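Local structure of probable fumarate reductase Ifc3 (Shewanella frigidimarina, 1QO8) at residues 444-449 and 454-459; 373-378 and 414-419; 112-117 and 273-278; 345-350 and 519-524. The protein catalyses the essentially one-way reduction of fumarate to succinate in vitro with FAD and four covalently attached c-type hemes, and may take part in electron transport to iron(III). One frame throughout, in Å; residues are numbered along the deposited sequence.

Contact 1. Residues 444-449 and 454-459; sequences QLAKST and ADLAKT
Leu-456 meets Ala-446 and Leu-445 with no flat group between them: no ring, amide or carboxylate enters the interface, which is aliphatic throughout. The flat groups lie round it instead, where the side chains of Tyr-437 and Tyr-489 touch Leu-445. The leading atom is Leu-456 CD2, 3.8 Å from Ala-446 CB and 4.1 Å from Ala-446 CA, so one methyl rests against the small patch that an alanine leaves on a helix surface. The leucine reaches across because its CG is turned anti to the backbone N (chi1 -172°). Looser contact is made by Leu-445, whose CD1 stands 4.5 Å from the same CD2. Ala-446 and Leu-456 are also the closest backbone pair, their CA atoms 6.7 Å apart, a short separation that the alanine's single methyl permits. No hydrogen bond crosses the interface. At the end of the first helix, Thr-449 N bonds to Leu-445 O at 3.0 Å; on the second, Asp-455 OD2 accepts from Asn-388 ND2, and Thr-459 lies against Asn-388. Met-451, in the link between the helices, also touches Leu-456. Consecutive helices 442-448 and 453-469, joined by a four-residue link, form a helix-loop-helix whose first helix lies against strands 437-439 and 489-505 through Leu-445, as in the capping domain of FRD/SDH-type flavoproteins.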
loop_
_atom_site.group_PDB
_atom_site.type_symbol
_atom_site.label_atom_id
_atom_site.label_comp_id
_atom_site.label_asym_id
_atom_site.label_seq_id
_atom_site.Cartn_x
_atom_site.Cartn_y
_atom_site.Cartn_z
ATOM N N GLN A 444 -32.260 -10.078 -33.732
ATOM C CA GLN A 444 -32.941 -9.999 -32.439
ATOM C C GLN A 444 -31.950 -10.008 -31.268
ATOM O O GLN A 444 -32.111 -9.236 -30.337
ATOM C CB GLN A 444 -34.009 -11.071 -32.278
ATOM C CG GLN A 444 -35.196 -10.956 -33.253
ATOM C CD GLN A 444 -35.968 -12.269 -33.326
ATOM O OE1 GLN A 444 -37.110 -12.404 -32.870
ATOM N NE2 GLN A 444 -35.356 -13.341 -33.815
ATOM N N LEU A 445 -30.946 -10.874 -31.206
ATOM C CA LEU A 445 -29.975 -10.913 -30.122
ATOM C C LEU A 445 -29.340 -9.516 -30.021
ATOM O O LEU A 445 -29.129 -8.960 -28.963
ATOM C CB LEU A 445 -28.828 -11.897 -30.427
ATOM C CG LEU A 445 -28.133 -12.651 -29.281
ATOM C CD1 LEU A 445 -26.660 -12.898 -29.513
ATOM C CD2 LEU A 445 -28.467 -12.217 -27.854
ATOM N N ALA A 446 -28.953 -8.929 -31.175
ATOM C CA ALA A 446 -28.273 -7.640 -31.204
ATOM C C ALA A 446 -29.166 -6.546 -30.615
ATOM O O ALA A 446 -28.680 -5.687 -29.872
ATOM C CB ALA A 446 -27.842 -7.296 -32.620
ATOM N N LYS A 447 -30.479 -6.611 -30.907
ATOM C CA LYS A 447 -31.390 -5.597 -30.407
ATOM C C LYS A 447 -31.601 -5.779 -28.919
ATOM O O LYS A 447 -31.434 -4.796 -28.217
ATOM C CB LYS A 447 -32.740 -5.569 -31.141
ATOM C CG LYS A 447 -32.542 -4.765 -32.447
ATOM C CD LYS A 447 -33.268 -5.444 -33.597
ATOM C CE LYS A 447 -34.059 -4.452 -34.440
ATOM N NZ LYS A 447 -34.172 -4.965 -35.854
ATOM N N SER A 448 -31.807 -7.001 -28.447
ATOM C CA SER A 448 -31.837 -7.222 -26.997
ATOM C C SER A 448 -30.617 -6.712 -26.246
ATOM O O SER A 448 -30.739 -6.192 -25.136
ATOM C CB SER A 448 -32.005 -8.727 -26.748
ATOM O OG SER A 448 -33.181 -9.047 -27.507
ATOM N N THR A 449 -29.411 -6.907 -26.754
ATOM C CA THR A 449 -28.197 -6.508 -26.006
ATOM C C THR A 449 -27.700 -5.148 -26.324
ATOM O O THR A 449 -26.568 -4.773 -25.953
ATOM C CB THR A 449 -27.107 -7.564 -26.390
ATOM O OG1 THR A 449 -26.984 -7.498 -27.815
ATOM C CG2 THR A 449 -27.599 -8.934 -25.968
ATOM N N ALA A 454 -25.647 -4.301 -37.782
ATOM C CA ALA A 454 -24.680 -4.529 -38.870
ATOM C C ALA A 454 -23.313 -5.001 -38.416
ATOM O O ALA A 454 -22.585 -5.851 -38.984
ATOM C CB ALA A 454 -24.661 -3.233 -39.687
ATOM N N ASP A 455 -22.846 -4.459 -37.297
ATOM C CA ASP A 455 -21.567 -4.964 -36.744
ATOM C C ASP A 455 -21.712 -6.423 -36.281
ATOM O O ASP A 455 -20.872 -7.246 -36.683
ATOM C CB ASP A 455 -21.037 -4.050 -35.663
ATOM C CG ASP A 455 -20.726 -2.646 -36.092
ATOM O OD1 ASP A 455 -21.329 -2.039 -37.012
ATOM O OD2 ASP A 455 -19.776 -2.082 -35.500
ATOM N N LEU A 456 -22.751 -6.779 -35.545
ATOM C CA LEU A 456 -22.871 -8.165 -35.082
ATOM C C LEU A 456 -23.005 -9.162 -36.245
ATOM O O LEU A 456 -22.383 -10.219 -36.191
ATOM C CB LEU A 456 -24.040 -8.443 -34.138
ATOM C CG LEU A 456 -24.058 -9.840 -33.515
ATOM C CD1 LEU A 456 -22.793 -10.196 -32.708
ATOM C CD2 LEU A 456 -25.266 -10.033 -32.640
ATOM N N ALA A 457 -23.907 -8.872 -37.196
ATOM C CA ALA A 457 -24.084 -9.708 -38.373
ATOM C C ALA A 457 -22.801 -9.816 -39.195
ATOM O O ALA A 457 -22.511 -10.873 -39.669
ATOM C CB ALA A 457 -25.136 -9.094 -39.343
ATOM N N LYS A 458 -21.974 -8.741 -39.251
ATOM C CA LYS A 458 -20.695 -8.912 -39.917
ATOM C C LYS A 458 -19.772 -9.819 -39.123
ATOM O O LYS A 458 -18.963 -10.585 -39.644
ATOM C CB LYS A 458 -20.078 -7.522 -40.159
ATOM C CG LYS A 458 -18.658 -7.679 -40.697
ATOM C CD LYS A 458 -17.888 -6.405 -40.933
ATOM C CE LYS A 458 -16.591 -6.648 -41.734
ATOM N NZ LYS A 458 -16.876 -7.523 -42.957
ATOM N N THR A 459 -19.784 -9.655 -37.767
ATOM C CA THR A 459 -18.948 -10.539 -36.963
ATOM C C THR A 459 -19.310 -12.018 -37.155
ATOM O O THR A 459 -18.407 -12.817 -37.239
ATOM C CB THR A 459 -19.084 -10.188 -35.454
ATOM O OG1 THR A 459 -18.525 -8.868 -35.377
ATOM C CG2 THR A 459 -18.376 -11.225 -34.617
#

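Contact 2. Residues 373-378 and 414-419; sequences ETVRGV and IIFDNQ
Val-375 and Arg-376 of the short helix 374-377 pack on Ile-414 and Phe-416 of strand 412-417, a helix-on-sheet contact in the mixed sheet that also contains strand 489-505. Val-375 is the hub: CG1, anti to the backbone N (chi1 -173°), lies 3.8 Å from Ile-414 CG2 and 4.2 Å from Phe-416 CE2, approaching the ring obliquely. Beside it the aliphatic stem of Arg-376 passes Ile-414 at about a right angle, its CG 4.2 Å from Ile-414 CD1. The guanidinium continues beyond, where NH1 bonds to the carbonyl O of Glu-393. Further out, Val-427 of helix 425-432 touches both Val-375 and Phe-416, and the Phe-416 ring meets that of Tyr-490. Glu-373, a fumarate ligand by similarity, lies two residues before Val-375; its carboxylate forms a salt bridge with Arg-397, the probable proton donor. At the other end of the strand Asp-417 is the N-cap of helix 418-423, OD1 accepting from Gln-419 N at 3.0 Å, with that N placed well above the carboxylate plane (66° out of it). Its OD2 receives Gln-419 NE2 on the syn lone pair at 2.9 Å, nearly straight at 175°.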
loop_
_atom_site.group_PDB
_atom_site.type_symbol
_atom_site.label_atom_id
_atom_site.label_comp_id
_atom_site.label_asym_id
_atom_site.label_seq_id
_atom_site.Cartn_x
_atom_site.Cartn_y
_atom_site.Cartn_z
ATOM N N GLU A 373 -13.842 -19.694 -18.140
ATOM C CA GLU A 373 -13.033 -19.589 -19.399
ATOM C C GLU A 373 -13.329 -20.752 -20.312
ATOM O O GLU A 373 -13.315 -20.568 -21.541
ATOM C CB GLU A 373 -11.576 -19.414 -18.998
ATOM C CG GLU A 373 -10.935 -20.719 -18.534
ATOM C CD GLU A 373 -9.558 -20.419 -17.953
ATOM O OE1 GLU A 373 -9.179 -19.211 -17.897
ATOM O OE2 GLU A 373 -8.811 -21.307 -17.546
ATOM N N THR A 374 -13.868 -21.881 -19.817
ATOM C CA THR A 374 -14.268 -23.002 -20.643
ATOM C C THR A 374 -15.463 -22.659 -21.526
ATOM O O THR A 374 -15.653 -23.397 -22.541
ATOM C CB THR A 374 -14.533 -24.287 -19.862
ATOM O OG1 THR A 374 -15.785 -24.244 -19.182
ATOM C CG2 THR A 374 -13.455 -24.598 -18.835
ATOM N N VAL A 375 -16.214 -21.579 -21.279
ATOM C CA VAL A 375 -17.219 -21.126 -22.215
ATOM C C VAL A 375 -16.567 -20.737 -23.561
ATOM O O VAL A 375 -17.102 -21.172 -24.600
ATOM C CB VAL A 375 -18.195 -20.047 -21.765
ATOM C CG1 VAL A 375 -19.305 -19.767 -22.773
ATOM C CG2 VAL A 375 -18.887 -20.499 -20.439
ATOM N N ARG A 376 -15.502 -19.957 -23.552
ATOM C CA ARG A 376 -14.682 -19.653 -24.706
ATOM C C ARG A 376 -13.925 -20.919 -25.170
ATOM O O ARG A 376 -14.003 -21.245 -26.356
ATOM C CB ARG A 376 -13.749 -18.471 -24.413
ATOM C CG ARG A 376 -14.510 -17.182 -24.078
ATOM C CD ARG A 376 -13.508 -16.104 -23.624
ATOM N NE ARG A 376 -13.189 -16.249 -22.185
ATOM C CZ ARG A 376 -12.000 -16.232 -21.654
ATOM N NH1 ARG A 376 -10.973 -16.154 -22.513
ATOM N NH2 ARG A 376 -11.597 -16.231 -20.417
ATOM N N GLY A 377 -13.408 -21.761 -24.310
ATOM C CA GLY A 377 -12.647 -22.974 -24.669
ATOM C C GLY A 377 -13.457 -23.895 -25.578
ATOM O O GLY A 377 -13.017 -24.445 -26.605
ATOM N N VAL A 378 -14.781 -23.941 -25.373
ATOM C CA VAL A 378 -15.626 -24.908 -26.029
ATOM C C VAL A 378 -16.318 -24.233 -27.171
ATOM O O VAL A 378 -17.143 -24.829 -27.896
ATOM C CB VAL A 378 -16.541 -25.701 -25.040
ATOM C CG1 VAL A 378 -17.399 -26.740 -25.773
ATOM C CG2 VAL A 378 -15.853 -26.440 -23.909
ATOM N N ILE A 414 -20.209 -12.496 -24.065
ATOM C CA ILE A 414 -19.800 -13.801 -24.579
ATOM C C ILE A 414 -20.997 -14.464 -25.279
ATOM O O ILE A 414 -22.061 -14.451 -24.644
ATOM C CB ILE A 414 -19.161 -14.665 -23.511
ATOM C CG1 ILE A 414 -17.769 -14.067 -23.218
ATOM C CG2 ILE A 414 -19.087 -16.122 -23.925
ATOM C CD1 ILE A 414 -17.083 -14.642 -22.012
ATOM N N ILE A 415 -20.769 -14.895 -26.517
ATOM C CA ILE A 415 -21.841 -15.151 -27.521
ATOM C C ILE A 415 -21.738 -16.539 -28.129
ATOM O O ILE A 415 -20.604 -16.997 -28.090
ATOM C CB ILE A 415 -21.649 -14.056 -28.547
ATOM C CG1 ILE A 415 -22.750 -13.123 -28.040
ATOM C CG2 ILE A 415 -21.470 -13.917 -30.056
ATOM C CD1 ILE A 415 -22.107 -11.826 -27.750
ATOM N N PHE A 416 -22.871 -17.208 -28.358
ATOM C CA PHE A 416 -22.779 -18.588 -28.829
ATOM C C PHE A 416 -24.148 -18.964 -29.392
ATOM O O PHE A 416 -25.081 -18.165 -29.208
ATOM C CB PHE A 416 -22.236 -19.616 -27.848
ATOM C CG PHE A 416 -22.965 -19.513 -26.524
ATOM C CD1 PHE A 416 -24.193 -20.136 -26.337
ATOM C CD2 PHE A 416 -22.421 -18.687 -25.513
ATOM C CE1 PHE A 416 -24.808 -19.990 -25.071
ATOM C CE2 PHE A 416 -23.044 -18.569 -24.261
ATOM C CZ PHE A 416 -24.249 -19.204 -24.053
ATOM N N ASP A 417 -24.250 -20.127 -30.083
ATOM C CA ASP A 417 -25.606 -20.406 -30.642
ATOM C C ASP A 417 -26.075 -21.655 -29.963
ATOM O O ASP A 417 -25.373 -22.111 -29.028
ATOM C CB ASP A 417 -25.463 -20.526 -32.173
ATOM C CG ASP A 417 -24.819 -21.833 -32.616
ATOM O OD1 ASP A 417 -24.153 -22.592 -31.852
ATOM O OD2 ASP A 417 -24.977 -22.146 -33.838
ATOM N N ASN A 418 -27.140 -22.340 -30.341
ATOM C CA ASN A 418 -27.708 -23.567 -29.775
ATOM C C ASN A 418 -26.820 -24.741 -29.806
ATOM O O ASN A 418 -27.008 -25.680 -29.016
ATOM C CB ASN A 418 -29.048 -23.947 -30.468
ATOM C CG ASN A 418 -29.842 -25.175 -30.092
ATOM O OD1 ASN A 418 -31.043 -25.455 -30.161
ATOM N ND2 ASN A 418 -29.326 -26.275 -29.516
ATOM N N GLN A 419 -25.747 -24.787 -30.671
ATOM C CA GLN A 419 -24.854 -25.943 -30.604
ATOM C C GLN A 419 -24.094 -25.929 -29.305
ATOM O O GLN A 419 -23.770 -26.900 -28.596
ATOM C CB GLN A 419 -23.862 -26.042 -31.833
ATOM C CG GLN A 419 -24.470 -25.615 -33.164
ATOM C CD GLN A 419 -23.412 -25.427 -34.262
ATOM O OE1 GLN A 419 -22.651 -26.328 -34.642
ATOM N NE2 GLN A 419 -23.191 -24.214 -34.716
#

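Contact 3. Residues 112-117 and 273-278; sequences KAIAAG and VVKLVV. With FAD (flavin-adenine dinucleotide), chain G.
The adenine end of the FAD site is bordered by strand 271-278, whose Lys-275 and Val-277 receive Ile-114 from helix 107-115. Ile-114 and Val-277 reach toward each other tip to tip, Ile-114 CG1 lying 4.0 Å from Val-277 CG2 and Ile-114 CG2 4.1 Å from Val-277 CG1. With CG1 beside the backbone N (chi1 -67°) and the chain extended, Ile-114 CD1 comes 3.7 Å from Lys-275 CD, the side chains crossing at about a right angle. Strand 271-278 is the edge of an antiparallel three-stranded meander with 284-291 and 295-301, as in Rossmann-type FAD domains, and a classic beta bulge sets Val-274 and Lys-275 together opposite Val-288. With an alanine in place of Ile-114, the Val-277 methyls and Lys-275 CD would probably lose the isoleucine branches they rest on, opening a gap between helix and strand. Next to the bulge, Val-273 grips adenine by its backbone: Val-273 N donates to FAD N1A at 3.0 Å (166°), and FAD N6A donates to Val-273 O at 2.8 Å (158°).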
loop_
_atom_site.group_PDB
_atom_site.type_symbol
_atom_site.label_atom_id
_atom_site.label_comp_id
_atom_site.label_asym_id
_atom_site.label_seq_id
_atom_site.Cartn_x
_atom_site.Cartn_y
_atom_site.Cartn_z
ATOM N N LYS A 112 -17.409 8.430 22.529
ATOM C CA LYS A 112 -18.288 8.215 23.683
ATOM C C LYS A 112 -18.259 6.788 24.183
ATOM O O LYS A 112 -18.103 6.594 25.400
ATOM C CB LYS A 112 -19.743 8.572 23.329
ATOM C CG LYS A 112 -20.127 9.906 23.871
ATOM C CD LYS A 112 -20.903 10.818 22.945
ATOM C CE LYS A 112 -20.975 12.238 23.542
ATOM N NZ LYS A 112 -21.604 13.165 22.551
ATOM N N ALA A 113 -18.319 5.790 23.273
ATOM C CA ALA A 113 -18.357 4.408 23.775
ATOM C C ALA A 113 -17.020 4.001 24.380
ATOM O O ALA A 113 -17.044 3.183 25.291
ATOM C CB ALA A 113 -18.719 3.389 22.670
ATOM N N ILE A 114 -15.894 4.495 23.868
ATOM C CA ILE A 114 -14.634 4.179 24.545
ATOM C C ILE A 114 -14.500 4.935 25.878
ATOM O O ILE A 114 -14.132 4.367 26.906
ATOM C CB ILE A 114 -13.473 4.533 23.596
ATOM C CG1 ILE A 114 -13.456 3.612 22.348
ATOM C CG2 ILE A 114 -12.138 4.470 24.335
ATOM C CD1 ILE A 114 -12.431 4.050 21.299
ATOM N N ALA A 115 -14.823 6.229 25.891
ATOM C CA ALA A 115 -14.750 7.032 27.137
ATOM C C ALA A 115 -15.490 6.309 28.260
ATOM O O ALA A 115 -14.916 5.886 29.264
ATOM C CB ALA A 115 -15.386 8.391 26.922
ATOM N N ALA A 116 -16.749 5.966 28.008
ATOM C CA ALA A 116 -17.555 5.087 28.815
ATOM C C ALA A 116 -17.008 3.711 29.150
ATOM O O ALA A 116 -17.690 3.157 30.020
ATOM C CB ALA A 116 -18.955 4.927 28.202
ATOM N N GLY A 117 -15.945 3.166 28.582
ATOM C CA GLY A 117 -15.434 1.850 28.932
ATOM C C GLY A 117 -16.363 0.715 28.509
ATOM O O GLY A 117 -17.471 0.998 28.082
ATOM N N VAL A 273 -17.967 -3.984 13.660
ATOM C CA VAL A 273 -16.845 -3.514 14.453
ATOM C C VAL A 273 -16.231 -2.321 13.677
ATOM O O VAL A 273 -16.054 -2.444 12.452
ATOM C CB VAL A 273 -15.787 -4.592 14.682
ATOM C CG1 VAL A 273 -14.531 -3.910 15.279
ATOM C CG2 VAL A 273 -16.282 -5.698 15.609
ATOM N N VAL A 274 -16.049 -1.211 14.392
ATOM C CA VAL A 274 -15.580 0.032 13.790
ATOM C C VAL A 274 -14.284 0.603 14.318
ATOM O O VAL A 274 -13.641 1.491 13.770
ATOM C CB VAL A 274 -16.680 1.073 13.898
ATOM C CG1 VAL A 274 -17.883 0.835 13.018
ATOM C CG2 VAL A 274 -17.165 1.261 15.375
ATOM N N LYS A 275 -13.728 0.082 15.432
ATOM C CA LYS A 275 -12.485 0.525 15.976
ATOM C C LYS A 275 -11.886 -0.504 16.904
ATOM O O LYS A 275 -12.654 -1.201 17.556
ATOM C CB LYS A 275 -12.774 1.834 16.792
ATOM C CG LYS A 275 -11.429 2.534 17.020
ATOM C CD LYS A 275 -11.594 3.868 17.730
ATOM C CE LYS A 275 -10.407 4.725 17.271
ATOM N NZ LYS A 275 -9.442 4.922 18.392
ATOM N N LEU A 276 -10.611 -0.734 16.905
ATOM C CA LEU A 276 -9.989 -1.579 17.916
ATOM C C LEU A 276 -9.528 -0.602 19.035
ATOM O O LEU A 276 -8.998 0.480 18.730
ATOM C CB LEU A 276 -8.783 -2.325 17.358
ATOM C CG LEU A 276 -9.031 -3.245 16.132
ATOM C CD1 LEU A 276 -7.730 -3.552 15.396
ATOM C CD2 LEU A 276 -9.711 -4.541 16.541
ATOM N N VAL A 277 -9.713 -0.997 20.271
ATOM C CA VAL A 277 -9.456 -0.060 21.394
ATOM C C VAL A 277 -8.119 -0.512 21.956
ATOM O O VAL A 277 -7.931 -1.671 22.311
ATOM C CB VAL A 277 -10.519 -0.154 22.493
ATOM C CG1 VAL A 277 -10.286 0.897 23.640
ATOM C CG2 VAL A 277 -11.887 0.015 21.856
ATOM N N VAL A 278 -7.158 0.397 21.964
ATOM C CA VAL A 278 -5.844 0.025 22.548
ATOM C C VAL A 278 -5.663 0.763 23.878
ATOM O O VAL A 278 -6.119 1.913 23.981
ATOM C CB VAL A 278 -4.782 0.417 21.510
ATOM C CG1 VAL A 278 -3.363 0.385 22.054
ATOM C CG2 VAL A 278 -4.926 -0.514 20.291
HETATM P PA FAD G . -15.170 -14.074 4.545
HETATM O O1A FAD G . -15.765 -15.423 4.279
HETATM O O2A FAD G . -15.400 -13.034 3.707
HETATM O O5B FAD G . -16.034 -13.594 5.767
HETATM C C5B FAD G . -15.720 -12.370 6.550
HETATM C C4B FAD G . -16.954 -12.095 7.547
HETATM O O4B FAD G . -16.526 -10.846 8.282
HETATM C C3B FAD G . -18.222 -11.623 6.762
HETATM O O3B FAD G . -19.370 -12.339 6.859
HETATM C C2B FAD G . -18.236 -10.058 6.915
HETATM O O2B FAD G . -19.554 -9.455 6.920
HETATM C C1B FAD G . -17.709 -9.953 8.297
HETATM N N9A FAD G . -17.106 -8.645 8.588
HETATM C C8A FAD G . -16.370 -7.838 7.758
HETATM N N7A FAD G . -16.089 -6.688 8.306
HETATM C C5A FAD G . -16.662 -6.722 9.574
HETATM C C6A FAD G . -16.786 -5.732 10.639
HETATM N N6A FAD G . -16.272 -4.534 10.588
HETATM N N1A FAD G . -17.422 -6.182 11.750
HETATM C C2A FAD G . -18.054 -7.402 11.824
HETATM N N3A FAD G . -18.006 -8.367 10.878
HETATM C C4A FAD G . -17.321 -7.940 9.783
HETATM N N1 FAD G . -10.981 -19.912 -2.414
HETATM C C2 FAD G . -10.643 -21.173 -2.360
HETATM O O2 FAD G . -9.678 -21.649 -1.859
HETATM N N3 FAD G . -11.447 -22.205 -2.932
HETATM C C4 FAD G . -12.623 -21.778 -3.539
HETATM O O4 FAD G . -13.325 -22.582 -4.084
HETATM C C4X FAD G . -12.942 -20.355 -3.639
HETATM N N5 FAD G . -14.048 -19.956 -4.286
HETATM C C5X FAD G . -14.400 -18.649 -4.318
HETATM C C6 FAD G . -15.576 -18.302 -4.997
HETATM C C7 FAD G . -15.966 -16.985 -5.041
HETATM C C7M FAD G . -17.207 -16.534 -5.741
HETATM C C8 FAD G . -15.165 -16.008 -4.346
HETATM C C8M FAD G . -15.618 -14.580 -4.326
HETATM C C9 FAD G . -14.031 -16.349 -3.655
HETATM C C9A FAD G . -13.612 -17.658 -3.613
HETATM N N10 FAD G . -12.450 -18.124 -2.967
HETATM C C10 FAD G . -12.096 -19.418 -2.962
HETATM C "C1'" FAD G . -11.790 -17.271 -1.928
HETATM C "C2'" FAD G . -12.206 -17.761 -0.500
HETATM O "O2'" FAD G . -13.629 -18.054 -0.705
HETATM C "C3'" FAD G . -12.203 -16.489 0.384
HETATM O "O3'" FAD G . -10.898 -15.898 0.418
HETATM C "C4'" FAD G . -12.262 -16.983 1.869
HETATM O "O4'" FAD G . -13.591 -17.577 1.979
HETATM C "C5'" FAD G . -12.254 -15.683 2.751
HETATM O "O5'" FAD G . -12.726 -16.209 4.145
HETATM P P FAD G . -12.739 -15.311 5.397
HETATM O O1P FAD G . -13.210 -16.223 6.506
HETATM O O2P FAD G . -11.464 -14.748 5.415
HETATM O O3P FAD G . -13.632 -14.232 5.025
#

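Contact 4. Residues 345-350 and 519-524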
loop_
_atom_site.group_PDB
_atom_site.type_symbol
_atom_site.label_atom_id
_atom_site.label_comp_id
_atom_site.label_asym_id
_atom_site.label_seq_id
_atom_site.Cartn_x
_atom_site.Cartn_y
_atom_site.Cartn_z
ATOM N N LYS A 345 -4.540 -1.037 10.467
ATOM C CA LYS A 345 -3.644 -0.031 9.971
ATOM C C LYS A 345 -3.655 1.224 10.874
ATOM O O LYS A 345 -2.635 1.731 11.272
ATOM C CB LYS A 345 -4.075 0.387 8.551
ATOM C CG LYS A 345 -2.909 1.126 7.874
ATOM C CD LYS A 345 -3.270 1.917 6.624
ATOM C CE LYS A 345 -4.714 2.279 6.397
ATOM N NZ LYS A 345 -5.038 2.943 5.082
ATOM N N GLU A 346 -4.826 1.672 11.237
ATOM C CA GLU A 346 -5.138 2.811 12.071
ATOM C C GLU A 346 -4.487 2.687 13.455
ATOM O O GLU A 346 -4.184 3.738 14.000
ATOM C CB GLU A 346 -6.653 2.916 12.156
ATOM C CG GLU A 346 -7.268 4.110 12.816
ATOM C CD GLU A 346 -8.703 4.009 13.251
ATOM O OE1 GLU A 346 -9.541 3.218 12.737
ATOM O OE2 GLU A 346 -9.017 4.776 14.232
ATOM N N ILE A 347 -4.265 1.533 14.066
ATOM C CA ILE A 347 -3.573 1.443 15.317
ATOM C C ILE A 347 -2.118 1.061 15.158
ATOM O O ILE A 347 -1.510 0.849 16.204
ATOM C CB ILE A 347 -4.280 0.497 16.330
ATOM C CG1 ILE A 347 -4.304 -0.894 15.734
ATOM C CG2 ILE A 347 -5.676 1.034 16.610
ATOM C CD1 ILE A 347 -4.059 -2.118 16.555
ATOM N N GLY A 348 -1.534 0.961 13.971
ATOM C CA GLY A 348 -0.118 0.702 13.794
ATOM C C GLY A 348 0.263 -0.701 13.405
ATOM O O GLY A 348 1.469 -1.053 13.541
ATOM N N ALA A 349 -0.750 -1.535 13.033
ATOM C CA ALA A 349 -0.341 -2.867 12.521
ATOM C C ALA A 349 0.440 -2.656 11.214
ATOM O O ALA A 349 0.206 -1.678 10.486
ATOM C CB ALA A 349 -1.537 -3.773 12.219
ATOM N N SER A 350 1.456 -3.428 10.966
ATOM C CA SER A 350 1.970 -3.573 9.608
ATOM C C SER A 350 1.132 -4.501 8.709
ATOM O O SER A 350 0.337 -5.261 9.254
ATOM C CB SER A 350 3.377 -4.114 9.692
ATOM O OG SER A 350 3.569 -5.339 10.347
ATOM N N LYS A 519 6.621 -7.229 15.248
ATOM C CA LYS A 519 6.361 -7.883 16.469
ATOM C C LYS A 519 4.852 -7.850 16.811
ATOM O O LYS A 519 4.095 -6.952 16.525
ATOM C CB LYS A 519 7.043 -7.293 17.735
ATOM C CG LYS A 519 8.465 -6.826 17.439
ATOM C CD LYS A 519 9.362 -8.056 17.465
ATOM C CE LYS A 519 10.843 -7.629 17.595
ATOM N NZ LYS A 519 11.592 -8.707 16.867
ATOM N N PRO A 520 4.505 -8.878 17.562
ATOM C CA PRO A 520 3.095 -9.196 17.824
ATOM C C PRO A 520 2.469 -8.077 18.608
ATOM O O PRO A 520 3.051 -7.463 19.535
ATOM C CB PRO A 520 3.177 -10.537 18.576
ATOM C CG PRO A 520 4.642 -10.794 18.786
ATOM C CD PRO A 520 5.317 -10.160 17.597
ATOM N N ILE A 521 1.288 -7.634 18.195
ATOM C CA ILE A 521 0.543 -6.651 18.989
ATOM C C ILE A 521 -0.224 -7.484 20.024
ATOM O O ILE A 521 -0.821 -8.522 19.661
ATOM C CB ILE A 521 -0.442 -5.887 18.113
ATOM C CG1 ILE A 521 0.316 -5.052 17.071
ATOM C CG2 ILE A 521 -1.408 -5.073 18.953
ATOM C CD1 ILE A 521 -0.541 -4.412 16.003
ATOM N N ASP A 522 -0.041 -7.106 21.274
ATOM C CA ASP A 522 -0.606 -7.745 22.430
ATOM C C ASP A 522 -2.131 -7.751 22.417
ATOM O O ASP A 522 -2.746 -6.685 22.456
ATOM C CB ASP A 522 -0.157 -6.940 23.703
ATOM C CG ASP A 522 -0.632 -7.713 24.941
ATOM O OD1 ASP A 522 -0.231 -8.881 25.097
ATOM O OD2 ASP A 522 -1.438 -7.128 25.696
ATOM N N GLY A 523 -2.763 -8.906 22.365
ATOM C CA GLY A 523 -4.241 -8.944 22.290
ATOM C C GLY A 523 -4.813 -9.123 20.882
ATOM O O GLY A 523 -6.065 -9.261 20.784
ATOM N N LEU A 524 -4.069 -9.028 19.800
ATOM C CA LEU A 524 -4.634 -8.949 18.436
ATOM C C LEU A 524 -4.225 -10.124 17.542
ATOM O O LEU A 524 -3.046 -10.417 17.408
ATOM C CB LEU A 524 -4.186 -7.707 17.677
ATOM C CG LEU A 524 -5.119 -6.911 16.787
ATOM C CD1 LEU A 524 -4.458 -6.304 15.568
ATOM C CD2 LEU A 524 -6.437 -7.545 16.384
#
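Ile-521 holds its CG1 beside the backbone N (chi1 -65°) and extends the chain straight on (chi2 171°), which carries CD1 to Ala-349, 3.8 Å from its CA and 4.0 Å from its CB. Ile-347 instead keeps CG1 between its backbone N and carbonyl carbon (chi1 62°); its CD1 stands 4.2 Å from Ile-521 CD1 and 4.3 Å from Leu-524 CD1. Two methyls of the 519-524 segment thus share one isoleucine end, and the interface is wholly apolar. Each side is shaped by a glycine with positive phi. Gly-348 is the C-prime residue of a Schellman motif that ends helix 339-346, with Gly-348 N bonded to Lys-345 O at 3.0 Å, and Gly-523 sits in the type II turn closed by Leu-524 N to Ile-521 O at 3.3 Å. At both glycines a CB would press on the preceding carbonyl O. The turn brings Ile-521 and Leu-524 round to the same partner. Val-284 packs on Ile-347, Ile-521 and Leu-524, joining the cluster to strand 284-291. On the dimer side, Lys-345 NZ bonds to Tyr-320 O of the second subunit and makes a cation-pi contact with that tyrosine.

Overall arrangement
The contacts form two pairs on opposite sides of the chain's centre, with about 48 to 58 Å between centres. Contacts 1 and 2, with centres about 17 Å apart, touch through Leu-445 and Ile-415; strand 412-417 of contact 2 belongs to the sheet on which helix 442-448 packs. Contacts 3 and 4, about 16 Å apart, meet where strand 271-278 runs beside the end of helix 339-346, Leu-276 touching Ile-347 and Leu-524. Along the chain contact 3 closes first; contact 4 spans a long loop within which contact 2 and then contact 1 are nested. The chain leaves the FAD-binding part, builds the region carrying Glu-373, and returns, consistent with a capping domain inserted in the flavin domain.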